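Local atomic coordinates of hypothetical protein Atu3615 (Agrobacterium tumefaciens str. C58, PDB entry 1ZNP), a protein that is of unknown function but belongs to the DUF985 branch of the cupin superfamily, whose members share a small beta-barrel fold. Residues P18-G22 / F130-M135; I43-K49 / G115-G121; A71-L77 / W108-L114. All blocks are in the same frame, centred on the assembly; numbering follows the deposited sequence.

Interaction 1. Residues P18-G22 / F130-M135; sequences PHPEG and FSSFVM
His19 and Phe133 meet as an offset edge-to-face aromatic pair where, in this cupin fold, a type I beta turn from His19 to Gly22 comes up against strand 133-135, the last of the chain. The ring centroids are 5.8 Å apart and the planes are inclined at 63°, with the imidazole turning its edge toward the phenyl face. Phe133 reaches across because its CG stands anti to the backbone N (chi1 -176°), and its far end is the packed centre of the contact: beside His19 CE1 it meets the carboxylate of Glu21, whose OE1 lies 3.5 Å from Phe133 CE1, at the ring edge and near its plane. Glu21, the buried residue of the contact, bonds through OE2 to Ser53 OG, and the ring of His56 meets that of Phe133. Met135, a selenomethionine, bends at chi3 to bring its methyl CE against Glu21 CA. Packing is sparser on the solvent side, where Pro20 CG touches Phe130 CE2 at 3.8 Å, both residues being exposed. No hydrogen bond links the segments; the turn steadies itself instead, Glu21 N donating to His19 ND1 in the imidazole plane at 3.0 Å, with an N-H...N angle of 170°.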
loop_
_atom_site.group_PDB
_atom_site.type_symbol
_atom_site.label_atom_id
_atom_site.label_comp_id
_atom_site.label_asym_id
_atom_site.label_seq_id
_atom_site.Cartn_x
_atom_site.Cartn_y
_atom_site.Cartn_z
ATOM N N PRO A 18 19.811 5.171 19.067
ATOM C CA PRO A 18 19.603 5.716 17.722
ATOM C C PRO A 18 20.056 4.773 16.619
ATOM O O PRO A 18 21.144 4.201 16.672
ATOM C CB PRO A 18 20.400 7.022 17.747
ATOM C CG PRO A 18 21.472 6.755 18.760
ATOM C CD PRO A 18 20.720 6.030 19.844
ATOM N N HIS A 19 19.209 4.612 15.612
ATOM C CA HIS A 19 19.519 3.724 14.507
ATOM C C HIS A 19 20.178 4.521 13.394
ATOM O O HIS A 19 19.907 5.704 13.222
ATOM C CB HIS A 19 18.235 3.050 14.014
ATOM C CG HIS A 19 18.467 1.971 13.008
ATOM N ND1 HIS A 19 18.784 2.237 11.692
ATOM C CD2 HIS A 19 18.493 0.624 13.139
ATOM C CE1 HIS A 19 19.000 1.098 11.059
ATOM N NE2 HIS A 19 18.831 0.105 11.912
ATOM N N PRO A 20 21.068 3.885 12.623
ATOM C CA PRO A 20 21.727 4.622 11.540
ATOM C C PRO A 20 20.791 5.292 10.541
ATOM O O PRO A 20 21.159 6.291 9.934
ATOM C CB PRO A 20 22.603 3.556 10.888
ATOM C CG PRO A 20 22.963 2.682 12.044
ATOM C CD PRO A 20 21.653 2.539 12.773
ATOM N N GLU A 21 19.585 4.757 10.375
ATOM C CA GLU A 21 18.638 5.317 9.407
ATOM C C GLU A 21 17.734 6.376 10.007
ATOM O O GLU A 21 16.905 6.968 9.306
ATOM C CB GLU A 21 17.761 4.201 8.812
ATOM C CG GLU A 21 16.755 3.604 9.795
ATOM C CD GLU A 21 16.147 2.300 9.306
ATOM O OE1 GLU A 21 16.921 1.384 8.958
ATOM O OE2 GLU A 21 14.901 2.186 9.276
ATOM N N GLY A 22 17.894 6.619 11.301
ATOM C CA GLY A 22 17.045 7.584 11.976
ATOM C C GLY A 22 16.186 6.780 12.936
ATOM O O GLY A 22 15.961 5.598 12.701
ATOM N N PHE A 130 24.441 -5.418 8.833
ATOM C CA PHE A 130 24.796 -4.121 8.281
ATOM C C PHE A 130 25.643 -4.263 7.018
ATOM O O PHE A 130 25.757 -3.325 6.231
ATOM C CB PHE A 130 25.493 -3.264 9.333
ATOM C CG PHE A 130 24.554 -2.651 10.327
ATOM C CD1 PHE A 130 24.382 -3.213 11.588
ATOM C CD2 PHE A 130 23.810 -1.523 9.992
ATOM C CE1 PHE A 130 23.485 -2.663 12.500
ATOM C CE2 PHE A 130 22.910 -0.964 10.900
ATOM C CZ PHE A 130 22.748 -1.535 12.155
ATOM N N SER A 131 26.225 -5.444 6.811
ATOM C CA SER A 131 27.000 -5.679 5.591
ATOM C C SER A 131 26.024 -5.823 4.414
ATOM O O SER A 131 26.434 -5.958 3.259
ATOM C CB SER A 131 27.855 -6.938 5.719
ATOM O OG SER A 131 27.284 -7.859 6.627
ATOM N N SER A 132 24.732 -5.792 4.723
ATOM C CA SER A 132 23.686 -5.899 3.707
ATOM C C SER A 132 22.707 -4.738 3.883
ATOM O O SER A 132 21.511 -4.850 3.601
ATOM C CB SER A 132 22.950 -7.227 3.853
ATOM O OG SER A 132 23.845 -8.300 3.635
ATOM N N PHE A 133 23.246 -3.624 4.360
ATOM C CA PHE A 133 22.485 -2.419 4.622
ATOM C C PHE A 133 23.054 -1.301 3.763
ATOM O O PHE A 133 24.267 -1.102 3.717
ATOM C CB PHE A 133 22.631 -2.054 6.090
ATOM C CG PHE A 133 21.807 -0.884 6.511
ATOM C CD1 PHE A 133 20.452 -1.044 6.809
ATOM C CD2 PHE A 133 22.377 0.384 6.615
ATOM C CE1 PHE A 133 19.669 0.036 7.204
ATOM C CE2 PHE A 133 21.605 1.480 7.008
ATOM C CZ PHE A 133 20.241 1.305 7.306
ATOM N N VAL A 134 22.181 -0.579 3.074
ATOM C CA VAL A 134 22.612 0.523 2.230
ATOM C C VAL A 134 21.588 1.636 2.264
ATOM O O VAL A 134 20.382 1.392 2.157
ATOM C CB VAL A 134 22.770 0.107 0.767
ATOM C CG1 VAL A 134 23.300 1.287 -0.036
ATOM C CG2 VAL A 134 23.687 -1.085 0.657
HETATM N N MSE A 135 22.068 2.863 2.396
HETATM C CA MSE A 135 21.184 4.014 2.430
HETATM C C MSE A 135 21.351 4.846 1.182
HETATM O O MSE A 135 22.365 4.746 0.486
HETATM C CB MSE A 135 21.488 4.875 3.647
HETATM C CG MSE A 135 21.164 4.190 4.939
HETATM SE SE MSE A 135 21.647 5.277 6.419
HETATM C CE MSE A 135 20.218 6.592 6.283
#

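Interaction 2. Residues I43-K49 / G115-G121; sequences IYYLLEK and GDFTLVG
Tyr45 and Val120 form a hydrogen-bonded pair in this antiparallel union of strands 41-48 and 117-124, neighbours in the main sheet of the cupin fold. Their backbone bonds run both ways, Tyr45 N to Val120 O at 2.8 Å and Val120 N to Tyr45 O at 2.7 Å. Leu47 and Thr118 repeat the exchange, and Lys49 N adds a last bond to Asp116 O, bent to 140° at the hydrogen and arriving from above the carbonyl plane, as the strands give way to loop. CA-H...O contacts fill the steps between, among them Leu46 CA to Thr118 O at 3.3 Å.

Apolar contacts divide between the two faces. On that of Tyr45, Leu47, Thr118 and Val120, the Tyr45 and Val120 side chains run side by side, with Val120 CG2 3.6 Å from Tyr45 CB and at the edge of the phenol ring. On the other, Leu46 CD1 approaches Phe117 CD2 at 4.3 Å, and Tyr44 CD2 lies 4.4 Å from Leu119 CD2.

Polar side-chain ends look beyond the pair: Tyr45 OH bonds to Gly22 O and Thr118 OG1 to Ala71 O. Helix 7-14 covers the face of Leu46 and Phe117, touching both through Ile10, whereas Ile73 of strand 73-78 packs against Leu47, Thr118 and Val120 on the opposite face.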
loop_
_atom_site.group_PDB
_atom_site.type_symbol
_atom_site.label_atom_id
_atom_site.label_comp_id
_atom_site.label_asym_id
_atom_site.label_seq_id
_atom_site.Cartn_x
_atom_site.Cartn_y
_atom_site.Cartn_z
ATOM N N ILE A 43 13.611 -6.910 15.906
ATOM C CA ILE A 43 14.052 -5.631 16.432
ATOM C C ILE A 43 12.876 -4.787 16.925
ATOM O O ILE A 43 11.760 -4.955 16.464
ATOM C CB ILE A 43 14.797 -4.873 15.295
ATOM C CG1 ILE A 43 16.295 -4.888 15.556
ATOM C CG2 ILE A 43 14.217 -3.488 15.073
ATOM C CD1 ILE A 43 17.035 -5.965 14.765
ATOM N N TYR A 44 13.135 -3.907 17.884
ATOM C CA TYR A 44 12.138 -2.967 18.383
ATOM C C TYR A 44 12.607 -1.698 17.664
ATOM O O TYR A 44 13.806 -1.434 17.614
ATOM C CB TYR A 44 12.244 -2.777 19.906
ATOM C CG TYR A 44 11.414 -3.738 20.734
ATOM C CD1 TYR A 44 11.883 -4.223 21.952
ATOM C CD2 TYR A 44 10.184 -4.197 20.275
ATOM C CE1 TYR A 44 11.153 -5.159 22.688
ATOM C CE2 TYR A 44 9.447 -5.121 20.996
ATOM C CZ TYR A 44 9.934 -5.604 22.201
ATOM O OH TYR A 44 9.199 -6.531 22.900
ATOM N N TYR A 45 11.682 -0.936 17.088
ATOM C CA TYR A 45 12.045 0.276 16.363
ATOM C C TYR A 45 11.025 1.384 16.647
ATOM O O TYR A 45 9.821 1.125 16.718
ATOM C CB TYR A 45 12.098 -0.027 14.860
ATOM C CG TYR A 45 12.590 1.118 14.002
ATOM C CD1 TYR A 45 13.902 1.579 14.100
ATOM C CD2 TYR A 45 11.752 1.722 13.068
ATOM C CE1 TYR A 45 14.369 2.620 13.278
ATOM C CE2 TYR A 45 12.205 2.754 12.248
ATOM C CZ TYR A 45 13.511 3.194 12.357
ATOM O OH TYR A 45 13.959 4.195 11.531
ATOM N N LEU A 46 11.502 2.616 16.790
ATOM C CA LEU A 46 10.615 3.726 17.100
ATOM C C LEU A 46 10.914 5.038 16.391
ATOM O O LEU A 46 12.067 5.458 16.271
ATOM C CB LEU A 46 10.605 3.966 18.618
ATOM C CG LEU A 46 9.763 5.146 19.128
ATOM C CD1 LEU A 46 9.199 4.844 20.496
ATOM C CD2 LEU A 46 10.608 6.394 19.178
ATOM N N LEU A 47 9.855 5.687 15.921
ATOM C CA LEU A 47 9.982 6.980 15.269
ATOM C C LEU A 47 9.107 7.949 16.059
ATOM O O LEU A 47 8.153 7.533 16.697
ATOM C CB LEU A 47 9.501 6.903 13.817
ATOM C CG LEU A 47 10.209 5.920 12.879
ATOM C CD1 LEU A 47 9.460 5.878 11.568
ATOM C CD2 LEU A 47 11.652 6.330 12.651
ATOM N N GLU A 48 9.446 9.233 16.035
ATOM C CA GLU A 48 8.660 10.239 16.748
ATOM C C GLU A 48 8.352 11.307 15.736
ATOM O O GLU A 48 8.887 11.283 14.635
ATOM C CB GLU A 48 9.460 10.880 17.879
ATOM C CG GLU A 48 10.535 10.020 18.495
ATOM C CD GLU A 48 11.302 10.754 19.581
ATOM O OE1 GLU A 48 12.360 10.245 20.007
ATOM O OE2 GLU A 48 10.842 11.837 20.007
ATOM N N LYS A 49 7.503 12.257 16.096
ATOM C CA LYS A 49 7.199 13.321 15.158
ATOM C C LYS A 49 8.513 13.996 14.830
ATOM O O LYS A 49 9.329 14.251 15.717
ATOM C CB LYS A 49 6.233 14.347 15.757
ATOM C CG LYS A 49 5.739 15.372 14.727
ATOM C CD LYS A 49 5.025 14.675 13.549
ATOM C CE LYS A 49 4.718 15.643 12.399
ATOM N NZ LYS A 49 5.961 16.195 11.758
ATOM N N GLY A 115 2.071 10.654 14.067
ATOM C CA GLY A 115 1.683 11.277 15.314
ATOM C C GLY A 115 2.928 11.557 16.130
ATOM O O GLY A 115 3.981 11.878 15.572
ATOM N N ASP A 116 2.823 11.420 17.446
ATOM C CA ASP A 116 3.948 11.673 18.337
ATOM C C ASP A 116 4.993 10.574 18.286
ATOM O O ASP A 116 6.190 10.838 18.394
ATOM C CB ASP A 116 3.432 11.843 19.761
ATOM C CG ASP A 116 2.553 13.067 19.903
ATOM O OD1 ASP A 116 1.867 13.201 20.939
ATOM O OD2 ASP A 116 2.556 13.902 18.969
ATOM N N PHE A 117 4.540 9.338 18.130
ATOM C CA PHE A 117 5.460 8.218 18.048
ATOM C C PHE A 117 4.764 6.953 17.602
ATOM O O PHE A 117 3.546 6.823 17.692
ATOM C CB PHE A 117 6.121 7.944 19.402
ATOM C CG PHE A 117 5.212 7.270 20.393
ATOM C CD1 PHE A 117 4.544 8.015 21.359
ATOM C CD2 PHE A 117 4.993 5.898 20.334
ATOM C CE1 PHE A 117 3.663 7.400 22.259
ATOM C CE2 PHE A 117 4.114 5.275 21.225
ATOM C CZ PHE A 117 3.446 6.035 22.194
ATOM N N THR A 118 5.574 6.017 17.135
ATOM C CA THR A 118 5.103 4.722 16.710
ATOM C C THR A 118 6.186 3.718 17.085
ATOM O O THR A 118 7.349 3.857 16.695
ATOM C CB THR A 118 4.857 4.641 15.185
ATOM O OG1 THR A 118 3.889 5.623 14.793
ATOM C CG2 THR A 118 4.327 3.258 14.807
ATOM N N LEU A 119 5.788 2.732 17.877
ATOM C CA LEU A 119 6.670 1.664 18.299
ATOM C C LEU A 119 6.350 0.521 17.339
ATOM O O LEU A 119 5.198 0.125 17.206
ATOM C CB LEU A 119 6.319 1.209 19.719
ATOM C CG LEU A 119 7.349 0.431 20.544
ATOM C CD1 LEU A 119 6.647 -0.626 21.372
ATOM C CD2 LEU A 119 8.380 -0.215 19.645
ATOM N N VAL A 120 7.360 -0.010 16.666
ATOM C CA VAL A 120 7.127 -1.116 15.770
ATOM C C VAL A 120 8.153 -2.213 15.980
ATOM O O VAL A 120 9.122 -2.062 16.728
ATOM C CB VAL A 120 7.201 -0.682 14.285
ATOM C CG1 VAL A 120 6.188 0.408 13.991
ATOM C CG2 VAL A 120 8.592 -0.186 13.957
ATOM N N GLY A 121 7.912 -3.327 15.303
ATOM C CA GLY A 121 8.817 -4.447 15.331
ATOM C C GLY A 121 9.210 -4.714 13.889
ATOM O O GLY A 121 8.435 -4.432 12.964
#

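Interaction 3. Residues A71-L77 / W108-L114; sequences APIALHL and WQSAESL
Trp108 begins the second strand by offering its carbonyl O to Leu77 CA in a CA-H...O contact of 3.4 Å, while its indole meets the ring of Trp140. Gln109 follows, its CB alongside Leu77 CD2 at 4.0 Å and its amide held by Trp65 NE1 and Glu63 OE1. At Ser110 the strands exchange a hydrogen-bonded pair with His76, and the shorter bond, His76 N to Ser110 O at 2.8 Å, is almost straight. Ser110 OG lies against His76 CB on the same face. Ala111, turned to the other side of the sheet, touches Leu75 CD1, 3.6 Å from Ala111 CB, and, on another flank of its methyl, Ile73 CG2. The two strands are antiparallel neighbours in the cupin barrel, and this face packs inward, Leu75 resting on Val101 and Leu77 on Val103.

Glu112 pairs with Ala74 through the backbone and reaches diagonally across to His76 of the partner strand. A chi1 of 58° and a bend at chi2 (-107°) carry its carboxylate past Ala74 CB to the imidazole, where His76 NE2 donates to Glu112 OE1 at 2.6 Å. The acceptor lies in the ring plane, but the N-H comes from above the carboxylate plane. His76 ND1 is bonded to Thr86 OG1, so both ring nitrogens are engaged and the ring's rotation is fixed. Ser113 OG is hydrogen-bonded to Thr118 OG1. Leu114 N bonds to Pro72 O, and the leucine fork straddles that corner, CD1 near Pro72 CG and CD2 4.0 Å from Ala74 CB, beside Glu95 of the second subunit.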
loop_
_atom_site.group_PDB
_atom_site.type_symbol
_atom_site.label_atom_id
_atom_site.label_comp_id
_atom_site.label_asym_id
_atom_site.label_seq_id
_atom_site.Cartn_x
_atom_site.Cartn_y
_atom_site.Cartn_z
ATOM N N ALA A 71 0.785 6.150 17.087
ATOM C CA ALA A 71 0.077 6.542 15.879
ATOM C C ALA A 71 0.475 5.652 14.712
ATOM O O ALA A 71 1.501 4.974 14.761
ATOM C CB ALA A 71 0.402 8.017 15.543
ATOM N N PRO A 72 -0.342 5.624 13.650
ATOM C CA PRO A 72 0.056 4.771 12.527
ATOM C C PRO A 72 1.289 5.342 11.851
ATOM O O PRO A 72 1.752 6.428 12.196
ATOM C CB PRO A 72 -1.172 4.786 11.618
ATOM C CG PRO A 72 -1.844 6.098 11.956
ATOM C CD PRO A 72 -1.703 6.155 13.456
ATOM N N ILE A 73 1.817 4.609 10.884
ATOM C CA ILE A 73 2.996 5.043 10.164
ATOM C C ILE A 73 2.755 5.028 8.665
ATOM O O ILE A 73 1.907 4.294 8.162
ATOM C CB ILE A 73 4.216 4.118 10.489
ATOM C CG1 ILE A 73 5.090 4.764 11.567
ATOM C CG2 ILE A 73 5.022 3.806 9.221
ATOM C CD1 ILE A 73 6.298 3.933 11.955
ATOM N N ALA A 74 3.497 5.868 7.954
ATOM C CA ALA A 74 3.411 5.889 6.510
ATOM C C ALA A 74 4.699 5.189 6.068
ATOM O O ALA A 74 5.806 5.683 6.309
ATOM C CB ALA A 74 3.370 7.292 6.009
ATOM N N LEU A 75 4.538 4.014 5.465
ATOM C CA LEU A 75 5.660 3.214 4.987
ATOM C C LEU A 75 5.697 3.321 3.467
ATOM O O LEU A 75 4.707 3.040 2.792
ATOM C CB LEU A 75 5.481 1.759 5.418
ATOM C CG LEU A 75 6.677 0.832 5.221
ATOM C CD1 LEU A 75 7.851 1.306 6.034
ATOM C CD2 LEU A 75 6.303 -0.561 5.659
ATOM N N HIS A 76 6.841 3.743 2.939
ATOM C CA HIS A 76 7.021 3.925 1.506
ATOM C C HIS A 76 7.969 2.881 0.943
ATOM O O HIS A 76 9.059 2.680 1.475
ATOM C CB HIS A 76 7.570 5.324 1.249
ATOM C CG HIS A 76 6.824 6.407 1.972
ATOM N ND1 HIS A 76 5.553 6.810 1.613
ATOM C CD2 HIS A 76 7.165 7.156 3.048
ATOM C CE1 HIS A 76 5.146 7.760 2.436
ATOM N NE2 HIS A 76 6.103 7.989 3.315
ATOM N N LEU A 77 7.548 2.215 -0.130
ATOM C CA LEU A 77 8.361 1.189 -0.767
ATOM C C LEU A 77 8.616 1.512 -2.232
ATOM O O LEU A 77 7.723 1.975 -2.942
ATOM C CB LEU A 77 7.675 -0.180 -0.697
ATOM C CG LEU A 77 7.171 -0.711 0.642
ATOM C CD1 LEU A 77 7.016 -2.231 0.525
ATOM C CD2 LEU A 77 8.153 -0.350 1.764
ATOM N N TRP A 108 13.809 -0.428 -1.867
ATOM C CA TRP A 108 14.004 0.796 -1.105
ATOM C C TRP A 108 12.838 1.026 -0.141
ATOM O O TRP A 108 11.680 0.753 -0.479
ATOM C CB TRP A 108 14.137 2.003 -2.043
ATOM C CG TRP A 108 15.449 2.082 -2.780
ATOM C CD1 TRP A 108 15.671 1.791 -4.095
ATOM C CD2 TRP A 108 16.714 2.464 -2.236
ATOM N NE1 TRP A 108 16.996 1.969 -4.403
ATOM C CE2 TRP A 108 17.659 2.381 -3.279
ATOM C CE3 TRP A 108 17.141 2.869 -0.964
ATOM C CZ2 TRP A 108 19.011 2.690 -3.092
ATOM C CZ3 TRP A 108 18.486 3.177 -0.776
ATOM C CH2 TRP A 108 19.405 3.086 -1.839
ATOM N N GLN A 109 13.144 1.542 1.048
ATOM C CA GLN A 109 12.117 1.797 2.048
ATOM C C GLN A 109 12.403 2.979 2.969
ATOM O O GLN A 109 13.546 3.240 3.329
ATOM C CB GLN A 109 11.901 0.544 2.896
ATOM C CG GLN A 109 13.125 0.100 3.665
ATOM C CD GLN A 109 12.844 -1.075 4.579
ATOM O OE1 GLN A 109 11.948 -1.016 5.427
ATOM N NE2 GLN A 109 13.612 -2.148 4.419
ATOM N N SER A 110 11.344 3.698 3.337
ATOM C CA SER A 110 11.454 4.843 4.240
ATOM C C SER A 110 10.120 4.964 4.956
ATOM O O SER A 110 9.104 4.489 4.460
ATOM C CB SER A 110 11.755 6.135 3.473
ATOM O OG SER A 110 10.738 6.435 2.545
ATOM N N ALA A 111 10.121 5.586 6.127
ATOM C CA ALA A 111 8.895 5.716 6.876
ATOM C C ALA A 111 8.896 6.931 7.792
ATOM O O ALA A 111 9.922 7.562 8.015
ATOM C CB ALA A 111 8.662 4.448 7.689
ATOM N N GLU A 112 7.721 7.262 8.307
ATOM C CA GLU A 112 7.572 8.381 9.217
ATOM C C GLU A 112 6.332 8.139 10.068
ATOM O O GLU A 112 5.366 7.524 9.614
ATOM C CB GLU A 112 7.438 9.699 8.441
ATOM C CG GLU A 112 6.275 9.721 7.480
ATOM C CD GLU A 112 6.684 9.612 6.006
ATOM O OE1 GLU A 112 5.775 9.736 5.146
ATOM O OE2 GLU A 112 7.889 9.409 5.707
ATOM N N SER A 113 6.382 8.595 11.311
ATOM C CA SER A 113 5.258 8.448 12.222
ATOM C C SER A 113 4.232 9.521 11.865
ATOM O O SER A 113 4.600 10.621 11.455
ATOM C CB SER A 113 5.729 8.635 13.670
ATOM O OG SER A 113 4.646 8.551 14.575
ATOM N N LEU A 114 2.950 9.209 12.015
ATOM C CA LEU A 114 1.909 10.176 11.700
ATOM C C LEU A 114 1.389 10.874 12.950
ATOM O O LEU A 114 0.399 11.596 12.906
ATOM C CB LEU A 114 0.763 9.487 10.960
ATOM C CG LEU A 114 1.223 8.782 9.685
ATOM C CD1 LEU A 114 0.046 8.130 8.990
ATOM C CD2 LEU A 114 1.885 9.782 8.758
#

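How the interactions relate
Starting from the N terminus, the turn of residues 18-22 opens the longest loop, which interaction 1 closes only at 130-135, 108 residues on. Within it, strand 41-48 opens a second loop, closed by interaction 2 at 115-121; within that, 71-77 and 108-114 close the innermost one in interaction 3. The three are therefore concentric, and none crosses another. Interactions 2 and 3 belong to the same large sheet and are joined directly, Phe117 O bonding to Ala71 N at 2.9 Å, while interaction 1 ties the early turn to the short sheet formed by strands 56-58 and 133-135. Trp108 CZ3 packs against the backbone of residues 134-135, bringing interaction 3 against interaction 1.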